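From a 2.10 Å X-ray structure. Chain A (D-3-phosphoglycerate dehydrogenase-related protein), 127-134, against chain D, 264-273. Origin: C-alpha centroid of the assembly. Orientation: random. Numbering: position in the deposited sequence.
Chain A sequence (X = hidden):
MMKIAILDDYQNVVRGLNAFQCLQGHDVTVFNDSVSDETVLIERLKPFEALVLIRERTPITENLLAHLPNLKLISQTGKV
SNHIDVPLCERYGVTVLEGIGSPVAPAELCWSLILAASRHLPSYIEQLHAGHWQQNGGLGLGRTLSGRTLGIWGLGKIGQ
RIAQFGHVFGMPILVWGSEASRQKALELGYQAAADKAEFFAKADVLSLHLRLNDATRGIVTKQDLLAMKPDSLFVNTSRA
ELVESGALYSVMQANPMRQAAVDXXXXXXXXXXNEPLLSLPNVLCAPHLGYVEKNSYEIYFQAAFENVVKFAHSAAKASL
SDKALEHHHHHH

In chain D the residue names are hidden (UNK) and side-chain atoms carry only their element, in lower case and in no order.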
# COMPACT_ATOMS: atom_id res chain seq x y z
N GLN A 127 -7.15 3.98 14.74
CA GLN A 127 -8.25 4.89 15.06
C GLN A 127 -7.83 6.35 15.04
O GLN A 127 -8.62 7.22 14.65
CB GLN A 127 -8.87 4.54 16.41
CG GLN A 127 -9.72 3.28 16.41
CD GLN A 127 -10.99 3.44 15.61
OE1 GLN A 127 -11.84 4.28 15.92
NE2 GLN A 127 -11.13 2.63 14.57
N LEU A 128 -6.60 6.63 15.47
CA LEU A 128 -6.05 7.99 15.38
C LEU A 128 -6.06 8.48 13.93
O LEU A 128 -6.46 9.63 13.65
CB LEU A 128 -4.64 8.07 15.98
CG LEU A 128 -3.89 9.41 15.93
CD1 LEU A 128 -4.69 10.56 16.56
CD2 LEU A 128 -2.53 9.31 16.60
N HIS A 129 -5.62 7.62 13.01
CA HIS A 129 -5.59 7.96 11.58
C HIS A 129 -6.96 7.94 10.96
O HIS A 129 -7.13 8.45 9.85
CB HIS A 129 -4.65 7.03 10.81
CG HIS A 129 -3.18 7.31 11.03
ND1 HIS A 129 -2.46 6.68 11.98
CD2 HIS A 129 -2.29 8.15 10.35
CE1 HIS A 129 -1.18 7.11 11.93
NE2 HIS A 129 -1.08 8.00 10.93
N ALA A 130 -7.94 7.35 11.65
CA ALA A 130 -9.33 7.39 11.17
C ALA A 130 -10.08 8.63 11.66
O ALA A 130 -11.20 8.90 11.22
CB ALA A 130 -10.08 6.13 11.58
N GLY A 131 -9.47 9.38 12.58
CA GLY A 131 -10.04 10.62 13.09
C GLY A 131 -10.66 10.52 14.48
O GLY A 131 -11.37 11.43 14.91
N HIS A 132 -10.40 9.41 15.18
CA HIS A 132 -10.97 9.17 16.50
C HIS A 132 -9.91 9.14 17.56
O HIS A 132 -9.19 8.15 17.70
CB HIS A 132 -11.75 7.86 16.50
CG HIS A 132 -12.70 7.71 15.34
ND1 HIS A 132 -13.84 8.42 15.23
CD2 HIS A 132 -12.64 6.89 14.21
CE1 HIS A 132 -14.47 8.09 14.09
NE2 HIS A 132 -13.74 7.15 13.46
N TRP A 133 -9.81 10.24 18.31
CA TRP A 133 -8.74 10.43 19.28
C TRP A 133 -8.88 9.51 20.45
O TRP A 133 -9.91 9.50 21.12
CB TRP A 133 -8.71 11.87 19.74
CG TRP A 133 -7.64 12.19 20.77
CD1 TRP A 133 -7.81 12.35 22.14
CD2 TRP A 133 -6.20 12.41 20.54
NE1 TRP A 133 -6.62 12.65 22.75
CE2 TRP A 133 -5.62 12.70 21.85
CE3 TRP A 133 -5.38 12.41 19.42
CZ2 TRP A 133 -4.26 12.96 22.01
CZ3 TRP A 133 -4.01 12.67 19.59
CH2 TRP A 133 -3.47 12.95 20.86
N GLN A 134 -7.85 8.70 20.67
CA GLN A 134 -7.76 7.83 21.84
C GLN A 134 -8.94 6.87 21.95
O GLN A 134 -9.50 6.67 23.03
CB GLN A 134 -7.62 8.67 23.11
CG GLN A 134 -6.85 8.00 24.23
CD GLN A 134 -6.61 8.94 25.39
OE1 GLN A 134 -7.31 8.87 26.40
NE2 GLN A 134 -5.63 9.83 25.25
N UNK D 264 2.80 12.90 21.52
CA UNK D 264 2.33 14.24 21.89
C UNK D 264 2.39 15.21 20.73
O UNK D 264 3.15 14.99 19.78
c UNK D 264 4.60 14.80 22.84
c UNK D 264 2.76 14.01 24.35
c UNK D 264 3.10 14.80 23.10
N UNK D 265 1.57 16.26 20.78
CA UNK D 265 1.33 17.15 19.63
C UNK D 265 1.13 18.58 20.11
O UNK D 265 0.85 18.80 21.30
c UNK D 265 0.44 12.45 18.03
o UNK D 265 0.54 11.11 17.77
c UNK D 265 0.92 13.36 17.10
c UNK D 265 0.81 14.72 17.35
c UNK D 265 -0.15 12.89 19.20
c UNK D 265 0.21 15.18 18.52
c UNK D 265 0.12 16.67 18.80
c UNK D 265 -0.27 14.25 19.44
N UNK D 266 1.28 19.54 19.20
CA UNK D 266 1.11 20.96 19.55
C UNK D 266 -0.32 21.25 19.98
O UNK D 266 -0.56 22.08 20.87
c UNK D 266 2.87 22.49 18.52
c UNK D 266 1.50 21.87 18.38
c UNK D 266 3.15 23.55 17.46
o UNK D 266 2.32 24.48 17.30
o UNK D 266 4.20 23.46 16.79
N UNK D 267 -1.26 20.56 19.35
CA UNK D 267 -2.65 20.62 19.75
C UNK D 267 -3.20 19.22 19.90
O UNK D 267 -3.00 18.37 19.04
c UNK D 267 -3.11 22.91 18.75
n UNK D 267 -3.09 23.51 19.93
c UNK D 267 -3.47 21.43 18.74
o UNK D 267 -2.83 23.50 17.70
N UNK D 268 -3.86 18.98 21.03
CA UNK D 268 -4.48 17.68 21.29
C UNK D 268 -5.95 17.86 21.64
O UNK D 268 -6.29 18.78 22.38
o UNK D 268 -1.96 15.65 24.18
c UNK D 268 -2.30 16.55 21.96
c UNK D 268 -1.44 16.00 23.09
o UNK D 268 -0.21 15.92 22.88
c UNK D 268 -3.71 16.94 22.39
N UNK D 269 -6.85 17.02 21.08
CA UNK D 269 -6.65 15.90 20.15
C UNK D 269 -6.01 16.34 18.85
O UNK D 269 -6.31 17.42 18.35
c UNK D 269 -8.86 15.86 21.06
c UNK D 269 -8.09 15.44 19.86
c UNK D 269 -8.27 17.19 21.43
N UNK D 270 -5.11 15.52 18.31
CA UNK D 270 -4.55 15.76 16.98
C UNK D 270 -5.30 14.92 15.96
O UNK D 270 -5.43 13.70 16.12
c UNK D 270 -3.06 15.45 16.96
N UNK D 271 -5.82 15.58 14.93
CA UNK D 271 -6.66 14.92 13.92
C UNK D 271 -5.98 14.86 12.54
O UNK D 271 -5.21 15.76 12.19
c UNK D 271 -9.90 16.97 14.79
c UNK D 271 -8.00 15.66 13.80
c UNK D 271 -8.82 15.94 15.07
c UNK D 271 -9.42 14.66 15.64
N UNK D 272 -6.26 13.79 11.76
CA UNK D 272 -5.76 13.70 10.38
C UNK D 272 -6.28 14.87 9.55
O UNK D 272 -7.36 15.39 9.84
c UNK D 272 -7.54 12.13 10.77
c UNK D 272 -7.07 12.61 12.11
c UNK D 272 -6.35 12.38 9.89
N UNK D 273 -5.51 15.27 8.54
CA UNK D 273 -5.82 16.44 7.71
C UNK D 273 -5.60 17.80 8.38
O UNK D 273 -5.88 18.86 7.82
c UNK D 273 -7.12 16.20 6.93
o UNK D 273 -6.00 15.00 5.18
c UNK D 273 -6.99 15.08 5.92
n UNK D 273 -7.99 14.22 5.87

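Position 264 carries three side-chain carbons, one on CA bearing the other two. It points away from chain A and touches nothing there. A beta-branched, all-carbon side chain of this size is Val264(D).

At position 265 one carbon leads to a six-carbon ring that ends in an oxygen. The CA-to-CB bond points toward chain A; a ring carbon lies 3.7 Å from CH2 of Trp133(A) and the oxygen lies 3.7 Å from CD2 of Leu128(A). A phenol is Tyr265(D). Its ring and the six-membered ring of Trp133(A) have centroids 5.8 Å apart and planes at 77°, an oblique pairing. The hydroxyl is satisfied by a hydrogen bond elsewhere in the structure.

Position 266 has three carbons in a row, the third carrying two oxygens, and lies out of reach of chain A. The carboxylate on a two-methylene arm makes it Glu266(D).

Position 267 has two carbons, the second carrying one oxygen and one nitrogen. It too is out of reach, and the short amide reads as Asn267(D).

Position 268 repeats the pattern of three carbons and two oxygens, and the second carbon lies 3.9 Å from CH2 of Trp133(A). It is Glu268(D). OE2 of Glu268(D) accepts from the backbone N of Tyr265(D) at 2.8 Å, and OE1 is bonded elsewhere in the structure. The bond to OE2 ties the two residues together beside the indole.

Position 269 has three carbons closing a ring onto the backbone nitrogen. Its CB lies over one face of the indole, 3.4 Å from CG of Trp133(A), and makes a CH-pi contact with the five-membered ring. This is Pro269(D), and the peptide bond before it is cis.

At position 270 a single carbon is the whole side chain. This CB is 3.9 Å from CZ3 of Trp133(A), and the backbone N is closer, 3.3 Å from the same CZ3. The carbonyl O meets CD1 of Leu128(A) at 3.3 Å. The residue is Ala270(D).

Position 271 has four carbons, forked at the second. The side chain starts sideways, but its end comes nearer, with a terminal carbon 3.8 Å from the O of Gly131(A). It is Leu271(D).

Position 272 again closes three carbons onto its nitrogen. Its CA-to-CB bond points toward chain A, and the ring carbon bonded to N lies 3.4 Å from the O of Leu128(A) and 3.7 Å from CA of Gly131(A). It is Pro272(D).

Position 273 has two carbons with an oxygen and a nitrogen on the second, and no contact: Asn273(D).

The contact works by shape, without a hydrogen bond across it. Trp133(A), with the largest covered area, supplies a flat surface for Pro269(D) and an edge near Tyr265(D). Pro272(D) fits where the helix ends. There Gly131(A) adopts positive phi in a Schellman motif; a CB would jam against the preceding carbonyl O and stand 3.9 Å from CG of Pro272(D). The rule is one aromatic anchor, one proline against it and another at the helix end, and the nearby polar groups, the Tyr265(D) hydroxyl and the Glu268(D) carboxylate, bonded to partners other than chain A's stretch.

Chain D (264-273) VYENEPALPN
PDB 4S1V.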